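GlcNAc-alpha-1,4-Gal-releasing endo-beta-galactosidase (Clostridium perfringens, PDB 1UPS) probably hydrolyses internal beta-galactosidic linkages of glycans, releasing the disaccharide GlcNAc-alpha-1,4-Gal, and binds a calcium ion. Local coordinates at residues Lys204-Asp209 with Phe228-Glu233; Phe235-Gly240 with Glu372-Gly377; Phe131-Lys136 with Gln146-Val151. One frame throughout, in Å; residues are numbered along the deposited sequence.

Contact 1 of 3, residues Lys204-Asp209 with Phe228-Glu233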
loop_
_atom_site.group_PDB
_atom_site.type_symbol
_atom_site.label_atom_id
_atom_site.label_comp_id
_atom_site.label_asym_id
_atom_site.label_seq_id
_atom_site.Cartn_x
_atom_site.Cartn_y
_atom_site.Cartn_z
ATOM N N LYS A 204 -7.702 4.590 -10.067
ATOM C CA LYS A 204 -8.697 3.676 -10.611
ATOM C C LYS A 204 -8.139 2.255 -10.716
ATOM O O LYS A 204 -6.974 2.060 -11.155
ATOM C CB LYS A 204 -9.126 4.146 -12.000
ATOM C CG LYS A 204 -9.894 5.479 -11.962
ATOM C CD LYS A 204 -10.406 5.916 -13.325
ATOM C CE LYS A 204 -11.132 7.257 -13.191
ATOM N NZ LYS A 204 -10.177 8.411 -13.298
ATOM N N VAL A 205 -8.961 1.275 -10.338
ATOM C CA VAL A 205 -8.595 -0.129 -10.501
ATOM C C VAL A 205 -8.519 -0.471 -12.007
ATOM O O VAL A 205 -9.236 0.131 -12.839
ATOM C CB VAL A 205 -9.538 -1.107 -9.728
ATOM C CG1 VAL A 205 -9.502 -0.834 -8.212
ATOM C CG2 VAL A 205 -10.984 -1.031 -10.258
ATOM N N PRO A 206 -7.621 -1.381 -12.373
ATOM C CA PRO A 206 -7.415 -1.700 -13.801
ATOM C C PRO A 206 -8.526 -2.531 -14.436
ATOM O O PRO A 206 -8.612 -2.568 -15.677
ATOM C CB PRO A 206 -6.087 -2.465 -13.804
ATOM C CG PRO A 206 -6.013 -3.105 -12.465
ATOM C CD PRO A 206 -6.695 -2.110 -11.488
ATOM N N SER A 207 -9.346 -3.188 -13.614
ATOM C CA SER A 207 -10.431 -4.048 -14.099
ATOM C C SER A 207 -11.449 -4.275 -13.004
ATOM O O SER A 207 -11.140 -4.128 -11.816
ATOM C CB SER A 207 -9.889 -5.406 -14.564
ATOM O OG SER A 207 -9.155 -6.021 -13.526
ATOM N N GLY A 208 -12.667 -4.629 -13.408
ATOM C CA GLY A 208 -13.697 -4.987 -12.448
ATOM C C GLY A 208 -14.448 -3.809 -11.839
ATOM O O GLY A 208 -14.140 -2.639 -12.101
ATOM N N ASP A 209 -15.453 -4.160 -11.035
ATOM C CA ASP A 209 -16.365 -3.230 -10.381
ATOM C C ASP A 209 -16.363 -3.549 -8.884
ATOM O O ASP A 209 -17.126 -4.408 -8.425
ATOM C CB ASP A 209 -17.790 -3.420 -10.953
ATOM C CG ASP A 209 -18.733 -2.268 -10.604
ATOM O OD1 ASP A 209 -19.907 -2.521 -10.200
ATOM O OD2 ASP A 209 -18.399 -1.075 -10.700
ATOM N N PHE A 228 1.489 -3.269 -2.914
ATOM C CA PHE A 228 0.045 -3.508 -2.907
ATOM C C PHE A 228 -0.406 -4.156 -4.207
ATOM O O PHE A 228 -0.019 -3.697 -5.269
ATOM C CB PHE A 228 -0.673 -2.173 -2.701
ATOM C CG PHE A 228 -0.298 -1.507 -1.409
ATOM C CD1 PHE A 228 -0.999 -1.790 -0.241
ATOM C CD2 PHE A 228 0.784 -0.639 -1.361
ATOM C CE1 PHE A 228 -0.624 -1.184 0.986
ATOM C CE2 PHE A 228 1.168 -0.025 -0.149
ATOM C CZ PHE A 228 0.458 -0.307 1.011
ATOM N N TYR A 229 -1.227 -5.209 -4.096
ATOM C CA TYR A 229 -1.642 -6.038 -5.236
ATOM C C TYR A 229 -3.160 -6.096 -5.349
ATOM O O TYR A 229 -3.852 -6.306 -4.345
ATOM C CB TYR A 229 -1.115 -7.477 -5.074
ATOM C CG TYR A 229 0.384 -7.560 -5.048
ATOM C CD1 TYR A 229 1.104 -7.817 -6.218
ATOM C CD2 TYR A 229 1.092 -7.358 -3.854
ATOM C CE1 TYR A 229 2.497 -7.873 -6.192
ATOM C CE2 TYR A 229 2.469 -7.400 -3.827
ATOM C CZ TYR A 229 3.165 -7.669 -4.999
ATOM O OH TYR A 229 4.550 -7.711 -4.971
ATOM N N TYR A 230 -3.664 -5.893 -6.565
ATOM C CA TYR A 230 -5.097 -5.983 -6.857
ATOM C C TYR A 230 -5.304 -7.169 -7.763
ATOM O O TYR A 230 -4.738 -7.207 -8.862
ATOM C CB TYR A 230 -5.567 -4.732 -7.587
ATOM C CG TYR A 230 -7.045 -4.727 -7.988
ATOM C CD1 TYR A 230 -8.040 -4.449 -7.037
ATOM C CD2 TYR A 230 -7.436 -4.946 -9.324
ATOM C CE1 TYR A 230 -9.389 -4.396 -7.387
ATOM C CE2 TYR A 230 -8.798 -4.908 -9.698
ATOM C CZ TYR A 230 -9.764 -4.615 -8.723
ATOM O OH TYR A 230 -11.102 -4.570 -9.056
ATOM N N ASP A 231 -6.117 -8.129 -7.313
ATOM C CA ASP A 231 -6.320 -9.375 -8.061
ATOM C C ASP A 231 -4.983 -9.951 -8.525
ATOM O O ASP A 231 -4.819 -10.349 -9.691
ATOM C CB ASP A 231 -7.281 -9.141 -9.232
ATOM C CG ASP A 231 -8.685 -8.874 -8.762
ATOM O OD1 ASP A 231 -9.527 -8.459 -9.589
ATOM O OD2 ASP A 231 -9.020 -9.050 -7.568
ATOM N N ASN A 232 -4.037 -9.979 -7.588
ATOM C CA ASN A 232 -2.713 -10.600 -7.769
ATOM C C ASN A 232 -1.726 -9.869 -8.675
ATOM O O ASN A 232 -0.703 -10.457 -9.056
ATOM C CB ASN A 232 -2.837 -12.073 -8.230
ATOM C CG ASN A 232 -3.614 -12.929 -7.253
ATOM O OD1 ASN A 232 -3.597 -12.674 -6.038
ATOM N ND2 ASN A 232 -4.291 -13.974 -7.771
ATOM N N GLU A 233 -2.041 -8.628 -9.054
ATOM C CA GLU A 233 -1.159 -7.822 -9.911
ATOM C C GLU A 233 -0.720 -6.542 -9.194
ATOM O O GLU A 233 -1.540 -5.844 -8.570
ATOM C CB GLU A 233 -1.843 -7.454 -11.240
ATOM C CG GLU A 233 -0.947 -6.611 -12.162
ATOM C CD GLU A 233 -1.576 -6.286 -13.516
ATOM O OE1 GLU A 233 -2.314 -5.260 -13.610
ATOM O OE2 GLU A 233 -1.317 -7.050 -14.487
HETATM O O HOH W 1 -9.528 -8.389 -12.210
#

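Contact 2 of 3, residues Phe235-Gly240 with Glu372-Gly377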
loop_
_atom_site.group_PDB
_atom_site.type_symbol
_atom_site.label_atom_id
_atom_site.label_comp_id
_atom_site.label_asym_id
_atom_site.label_seq_id
_atom_site.Cartn_x
_atom_site.Cartn_y
_atom_site.Cartn_z
ATOM N N PHE A 235 0.003 -2.968 -7.966
ATOM C CA PHE A 235 -0.851 -1.790 -8.173
ATOM C C PHE A 235 -0.194 -0.520 -7.604
ATOM O O PHE A 235 -0.341 0.572 -8.185
ATOM C CB PHE A 235 -2.230 -2.048 -7.525
ATOM C CG PHE A 235 -3.215 -0.886 -7.624
ATOM C CD1 PHE A 235 -3.930 -0.658 -8.793
ATOM C CD2 PHE A 235 -3.452 -0.071 -6.521
ATOM C CE1 PHE A 235 -4.870 0.397 -8.869
ATOM C CE2 PHE A 235 -4.374 0.992 -6.585
ATOM C CZ PHE A 235 -5.084 1.211 -7.760
ATOM N N LYS A 236 0.556 -0.668 -6.510
ATOM C CA LYS A 236 1.214 0.474 -5.830
ATOM C C LYS A 236 2.417 -0.003 -5.020
ATOM O O LYS A 236 2.411 -1.110 -4.469
ATOM C CB LYS A 236 0.233 1.165 -4.876
ATOM C CG LYS A 236 0.798 2.440 -4.235
ATOM C CD LYS A 236 -0.232 3.151 -3.405
ATOM C CE LYS A 236 0.303 4.439 -2.747
ATOM N NZ LYS A 236 -0.804 5.208 -2.035
ATOM N N VAL A 237 3.433 0.856 -4.924
ATOM C CA VAL A 237 4.599 0.578 -4.102
ATOM C C VAL A 237 4.922 1.796 -3.255
ATOM O O VAL A 237 4.909 2.924 -3.758
ATOM C CB VAL A 237 5.852 0.280 -4.967
ATOM C CG1 VAL A 237 7.071 0.014 -4.084
ATOM C CG2 VAL A 237 5.607 -0.891 -5.879
ATOM N N ILE A 238 5.176 1.555 -1.967
ATOM C CA ILE A 238 5.699 2.582 -1.079
ATOM C C ILE A 238 7.041 2.084 -0.545
ATOM O O ILE A 238 7.103 1.008 0.050
ATOM C CB ILE A 238 4.709 2.846 0.068
ATOM C CG1 ILE A 238 3.414 3.460 -0.478
ATOM C CG2 ILE A 238 5.378 3.729 1.178
ATOM C CD1 ILE A 238 2.288 3.572 0.579
ATOM N N TYR A 239 8.118 2.838 -0.779
ATOM C CA TYR A 239 9.439 2.403 -0.306
ATOM C C TYR A 239 9.636 2.929 1.107
ATOM O O TYR A 239 9.352 4.093 1.366
ATOM C CB TYR A 239 10.568 2.807 -1.284
ATOM C CG TYR A 239 10.573 1.912 -2.532
ATOM C CD1 TYR A 239 10.989 0.576 -2.460
ATOM C CD2 TYR A 239 10.102 2.388 -3.768
ATOM C CE1 TYR A 239 10.967 -0.265 -3.601
ATOM C CE2 TYR A 239 10.065 1.556 -4.904
ATOM C CZ TYR A 239 10.500 0.226 -4.809
ATOM O OH TYR A 239 10.476 -0.607 -5.927
ATOM N N GLY A 240 10.086 2.060 2.010
ATOM C CA GLY A 240 10.108 2.334 3.445
ATOM C C GLY A 240 8.999 1.538 4.119
ATOM O O GLY A 240 7.957 1.289 3.518
ATOM N N GLU A 372 8.197 5.378 -9.002
ATOM C CA GLU A 372 7.929 4.098 -9.668
ATOM C C GLU A 372 6.431 3.835 -9.715
ATOM O O GLU A 372 5.756 3.824 -8.675
ATOM C CB GLU A 372 8.590 2.974 -8.897
ATOM C CG GLU A 372 9.983 2.619 -9.340
ATOM C CD GLU A 372 10.594 1.553 -8.453
ATOM O OE1 GLU A 372 11.693 1.795 -7.917
ATOM O OE2 GLU A 372 9.972 0.476 -8.287
ATOM N N VAL A 373 5.893 3.655 -10.915
ATOM C CA VAL A 373 4.462 3.510 -11.080
ATOM C C VAL A 373 4.152 2.189 -11.786
ATOM O O VAL A 373 4.396 2.061 -12.994
ATOM C CB VAL A 373 3.850 4.701 -11.869
ATOM C CG1 VAL A 373 2.345 4.596 -11.924
ATOM C CG2 VAL A 373 4.253 6.034 -11.248
ATOM N N PRO A 374 3.642 1.203 -11.040
ATOM C CA PRO A 374 3.255 -0.071 -11.654
ATOM C C PRO A 374 2.121 0.114 -12.654
ATOM O O PRO A 374 1.143 0.840 -12.404
ATOM C CB PRO A 374 2.797 -0.937 -10.466
ATOM C CG PRO A 374 3.284 -0.242 -9.232
ATOM C CD PRO A 374 3.410 1.216 -9.582
ATOM N N VAL A 375 2.249 -0.560 -13.786
ATOM C CA VAL A 375 1.190 -0.572 -14.780
ATOM C C VAL A 375 1.284 -1.875 -15.522
ATOM O O VAL A 375 2.329 -2.193 -16.123
ATOM C CB VAL A 375 1.272 0.644 -15.767
ATOM C CG1 VAL A 375 2.683 0.824 -16.297
ATOM C CG2 VAL A 375 0.272 0.485 -16.939
ATOM N N ASP A 376 0.204 -2.649 -15.444
ATOM C CA ASP A 376 0.014 -3.762 -16.334
ATOM C C ASP A 376 1.156 -4.792 -16.274
ATOM O O ASP A 376 1.443 -5.451 -17.268
ATOM C CB ASP A 376 -0.122 -3.184 -17.751
ATOM C CG ASP A 376 -1.042 -3.961 -18.606
ATOM O OD1 ASP A 376 -0.912 -3.838 -19.850
ATOM O OD2 ASP A 376 -1.922 -4.717 -18.139
ATOM N N GLY A 377 1.794 -4.927 -15.107
ATOM C CA GLY A 377 2.896 -5.857 -14.912
ATOM C C GLY A 377 4.285 -5.280 -15.150
ATOM O O GLY A 377 5.296 -5.987 -14.966
HETATM O O HOH W 2 3.447 3.226 -6.843
#

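Contact 3 of 3, residues Phe131-Lys136 with Gln146-Val151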
loop_
_atom_site.group_PDB
_atom_site.type_symbol
_atom_site.label_atom_id
_atom_site.label_comp_id
_atom_site.label_asym_id
_atom_site.label_seq_id
_atom_site.Cartn_x
_atom_site.Cartn_y
_atom_site.Cartn_z
ATOM N N PHE A 131 -0.134 -10.031 3.270
ATOM C CA PHE A 131 -1.449 -9.875 3.902
ATOM C C PHE A 131 -2.509 -9.772 2.825
ATOM O O PHE A 131 -2.300 -9.048 1.860
ATOM C CB PHE A 131 -1.449 -8.559 4.684
ATOM C CG PHE A 131 -0.482 -8.543 5.841
ATOM C CD1 PHE A 131 0.894 -8.430 5.629
ATOM C CD2 PHE A 131 -0.956 -8.671 7.150
ATOM C CE1 PHE A 131 1.790 -8.440 6.723
ATOM C CE2 PHE A 131 -0.085 -8.680 8.240
ATOM C CZ PHE A 131 1.290 -8.561 8.038
ATOM N N GLU A 132 -3.639 -10.469 2.973
ATOM C CA GLU A 132 -4.608 -10.491 1.874
ATOM C C GLU A 132 -6.033 -10.557 2.384
ATOM O O GLU A 132 -6.314 -11.289 3.348
ATOM C CB GLU A 132 -4.315 -11.706 0.974
ATOM C CG GLU A 132 -5.251 -11.888 -0.225
ATOM C CD GLU A 132 -4.794 -13.036 -1.119
ATOM O OE1 GLU A 132 -5.581 -14.006 -1.314
ATOM O OE2 GLU A 132 -3.644 -12.984 -1.631
ATOM N N ILE A 133 -6.930 -9.788 1.762
ATOM C CA ILE A 133 -8.362 -10.011 1.950
ATOM C C ILE A 133 -9.032 -10.181 0.595
ATOM O O ILE A 133 -8.492 -9.763 -0.449
ATOM C CB ILE A 133 -9.050 -8.872 2.756
ATOM C CG1 ILE A 133 -9.128 -7.563 1.923
ATOM C CG2 ILE A 133 -8.367 -8.715 4.152
ATOM C CD1 ILE A 133 -9.986 -6.400 2.596
ATOM N N ARG A 134 -10.210 -10.800 0.615
ATOM C CA ARG A 134 -11.054 -10.841 -0.558
ATOM C C ARG A 134 -12.350 -10.191 -0.112
ATOM O O ARG A 134 -12.929 -10.594 0.893
ATOM C CB ARG A 134 -11.277 -12.292 -1.004
ATOM C CG ARG A 134 -12.195 -12.441 -2.207
ATOM C CD ARG A 134 -12.100 -13.860 -2.818
ATOM N NE ARG A 134 -12.919 -14.039 -4.016
ATOM C CZ ARG A 134 -14.176 -14.488 -4.017
ATOM N NH1 ARG A 134 -14.782 -14.780 -2.876
ATOM N NH2 ARG A 134 -14.839 -14.653 -5.170
ATOM N N ALA A 135 -12.775 -9.141 -0.813
ATOM C CA ALA A 135 -13.851 -8.305 -0.295
ATOM C C ALA A 135 -14.696 -7.725 -1.414
ATOM O O ALA A 135 -14.205 -7.535 -2.523
ATOM C CB ALA A 135 -13.245 -7.136 0.581
ATOM N N LYS A 136 -15.962 -7.435 -1.100
ATOM C CA LYS A 136 -16.885 -6.728 -1.977
ATOM C C LYS A 136 -17.305 -5.465 -1.219
ATOM O O LYS A 136 -17.814 -5.549 -0.088
ATOM C CB LYS A 136 -18.098 -7.604 -2.290
ATOM C CG LYS A 136 -19.200 -6.874 -3.058
ATOM C CD LYS A 136 -20.167 -7.815 -3.751
ATOM C CE LYS A 136 -21.010 -8.656 -2.820
ATOM N NZ LYS A 136 -21.743 -9.698 -3.666
ATOM N N GLN A 146 -15.025 2.320 3.687
ATOM C CA GLN A 146 -14.644 1.144 4.460
ATOM C C GLN A 146 -13.128 1.156 4.566
ATOM O O GLN A 146 -12.460 1.846 3.792
ATOM C CB GLN A 146 -15.132 -0.148 3.783
ATOM C CG GLN A 146 -14.733 -0.276 2.300
ATOM C CD GLN A 146 -15.923 -0.003 1.374
ATOM O OE1 GLN A 146 -16.953 -0.670 1.485
ATOM N NE2 GLN A 146 -15.795 0.993 0.499
ATOM N N ALA A 147 -12.581 0.403 5.518
ATOM C CA ALA A 147 -11.134 0.425 5.718
ATOM C C ALA A 147 -10.572 -0.894 6.236
ATOM O O ALA A 147 -11.164 -1.539 7.116
ATOM C CB ALA A 147 -10.743 1.579 6.655
ATOM N N TRP A 148 -9.434 -1.279 5.655
ATOM C CA TRP A 148 -8.609 -2.357 6.174
ATOM C C TRP A 148 -7.291 -1.671 6.449
ATOM O O TRP A 148 -6.659 -1.125 5.525
ATOM C CB TRP A 148 -8.419 -3.434 5.117
ATOM C CG TRP A 148 -7.405 -4.503 5.475
ATOM C CD1 TRP A 148 -7.029 -4.935 6.727
ATOM C CD2 TRP A 148 -6.665 -5.293 4.541
ATOM N NE1 TRP A 148 -6.065 -5.922 6.613
ATOM C CE2 TRP A 148 -5.849 -6.180 5.284
ATOM C CE3 TRP A 148 -6.603 -5.334 3.148
ATOM C CZ2 TRP A 148 -4.964 -7.086 4.670
ATOM C CZ3 TRP A 148 -5.732 -6.242 2.532
ATOM C CH2 TRP A 148 -4.918 -7.096 3.297
ATOM N N TRP A 149 -6.898 -1.621 7.718
ATOM C CA TRP A 149 -5.699 -0.865 8.065
ATOM C C TRP A 149 -4.944 -1.480 9.234
ATOM O O TRP A 149 -5.473 -2.324 9.961
ATOM C CB TRP A 149 -6.026 0.621 8.360
ATOM C CG TRP A 149 -7.204 0.924 9.285
ATOM C CD1 TRP A 149 -8.523 0.542 9.131
ATOM C CD2 TRP A 149 -7.171 1.780 10.445
ATOM N NE1 TRP A 149 -9.288 1.087 10.144
ATOM C CE2 TRP A 149 -8.486 1.857 10.955
ATOM C CE3 TRP A 149 -6.141 2.481 11.110
ATOM C CZ2 TRP A 149 -8.816 2.599 12.114
ATOM C CZ3 TRP A 149 -6.473 3.232 12.268
ATOM C CH2 TRP A 149 -7.805 3.275 12.747
ATOM N N MET A 150 -3.694 -1.053 9.401
ATOM C CA MET A 150 -2.827 -1.604 10.433
ATOM C C MET A 150 -2.173 -0.449 11.163
ATOM O O MET A 150 -1.920 0.590 10.568
ATOM C CB MET A 150 -1.767 -2.526 9.813
ATOM C CG MET A 150 -2.419 -3.723 9.063
ATOM S SD MET A 150 -1.193 -4.831 8.303
ATOM C CE MET A 150 -0.499 -5.517 9.811
ATOM N N VAL A 151 -1.954 -0.645 12.463
ATOM C CA VAL A 151 -1.337 0.369 13.307
ATOM C C VAL A 151 -0.252 -0.272 14.156
ATOM O O VAL A 151 -0.374 -1.431 14.552
ATOM C CB VAL A 151 -2.384 1.085 14.220
ATOM C CG1 VAL A 151 -3.356 1.921 13.374
ATOM C CG2 VAL A 151 -3.170 0.081 15.110
#

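Contact 1 of 3, residues Lys204-Asp209 with Phe228-Glu233
Hydrogen bonding in this contact centres on the phenol of Y230. Its OH donates to the carbonyl O of S207 at 2.8 Å, lying in the carbonyl plane with a C=O...O angle of 159°, so the bond runs nearly along the C=O axis. The carbonyl sits at the ring edge, near the ring plane. A water adds a second bridge: S207 OG lies 2.7 Å from its O, and the same water donates to D231 OD1.

Apolar side chains pack on the ring. V205 crosses it at about a right angle and sets CB over one face, a CH-pi contact 4.0 Å from the centroid, while V205 CG1 reaches the CE1 side. P206 slides past obliquely, CD 3.6 Å from Y230 CD2. Near the rim of the other face lies the neighbouring carboxylate carbon, D231 CG. Y230 can reach across because its CG is anti to the backbone N (chi1 178°).

The tyrosine opens a type I' turn from Y230 to E233, closed by Y230 N to E233 O and E233 N to Y230 O; it joins strands 225-230 and 233-239 as a tight hairpin. The loop leaving strand 199-204 lies against the hairpin's tip. W182 of strand 181-187 touches both V205 and Y230, and D231 is held to strand 215-221 by bonds from H215 ND1 and I216 N.

Contact 2 of 3, residues Phe235-Gly240 with Glu372-Gly377
Y239 and E372 meet at about a right angle, the phenol and carboxylate planes turned 59° apart. Y239 OH donates to E372 OE2 at a short 2.6 Å; the oxygen lies at the edge of the ring, in its plane, but the hydroxyl comes from above the carboxylate plane. E372 gets there on a chain extended beyond CG, and Y239 swings out with CG anti to its carbonyl carbon (chi1 -75°). K329 NZ makes a salt bridge to E372 OE1 and a hydrogen bond to Y239 OH, so the pair probably carries a compensated negative charge. On one face of the tyrosine ring rests V237 CG1, 3.4 Å above the plane and out toward the rim; Y331 stacks on the same ring.

The two strands run antiparallel at 157°, yet no direct hydrogen bond joins their backbones. Strand 233-239 is the edge of the eight-stranded GH16 sheet, whereas strand 370-375 forms a hairpin with 378-383 in the C-terminal part, consistent with a beta-trefoil, so the contact probably bridges two domains. A water fills in for a backbone bond, accepting from V237 N at 3.0 Å and donating to E372 O.

Further along, P374 lays its ring against the edge strand. P374 CG lies 3.9 Å from F235 C; the ring crosses the V237 side chain obliquely, with P374 CG 4.1 Å from V237 CG2. F235 and K236 form a classic beta bulge facing F228, their side chains starting out away from strand 370-375; K236 NZ bonds to S201 OG.

Contact 3 of 3, residues Phe131-Lys136 with Gln146-Val151
Strands 131-136 and 146-151 run antiparallel at 167°, their axes 10.1 Å apart at closest approach, too far for backbone pairing, and I133 faces W148 as the nearest pair of CA atoms. Side chains alone bridge the gap, and no hydrogen bond crosses it.

W148 buries more area than any other residue here. With CG anti to the backbone N, its indole stands up from its own strand and meets I133 tip to tip. I133 CG2 sits squarely over the centre of the six-membered ring, a CH-pi contact of 3.6 Å to the centroid and only 5° off the normal. The other branch of I133 comes in beside it: with CG1 in the crowded position between N and the carbonyl carbon (chi1 70°), CG1 and CD1 both touch W148 CE3. The far end of the indole pushes up to the opposite backbone, where W148 CH2 lies 3.6 Å from F131 O, which is near the ring plane at its edge. F131 CB closes on W148 CZ2 at 3.8 Å.

The phenyl ring of F131 takes M150 instead. The methionine chain bends at chi3, and SD lies over one face in a Met-aromatic contact, 4.3 Å from the centroid and toward the rim. M150 CE carries on past the rim, 3.6 Å from F131 CE2.

On the reverse side of strand 131-136, E132 OE1 bonds to Y273 OH and N23 ND2, and R134 NH1 makes a salt bridge to the calcium ligand D272. Strand 129-136 belongs to the eight-stranded sheet and strand 145-152 to the six-stranded one; this apolar layer is the core between the two facing sheets of the GH16 beta-sandwich, the jelly roll of the concanavalin-like clan.

Overall arrangement
Contact 3 is the buried one, with no hydrogen bond across its segments and carried by apolar side chains, joining the two facing sheets of the GH16 domain. Contacts 1 and 2 lie at the surface and mix apolar packing with a tyrosine hydroxyl bond and a bridging water; in contact 1 the acceptor is a backbone carbonyl, in contact 2 a carboxylate. Those two share one hairpin: strands 225-230 and 233-239 are paired, and F228 O and F235 N, 2.8 Å apart, probably form a hydrogen bond. Contact 1 ties that hairpin's turn to a loop of the same domain, whereas contact 2 carries its edge strand to the C-terminal part. All three reach the eight-stranded sheet, although contact 3 touches neither of the others.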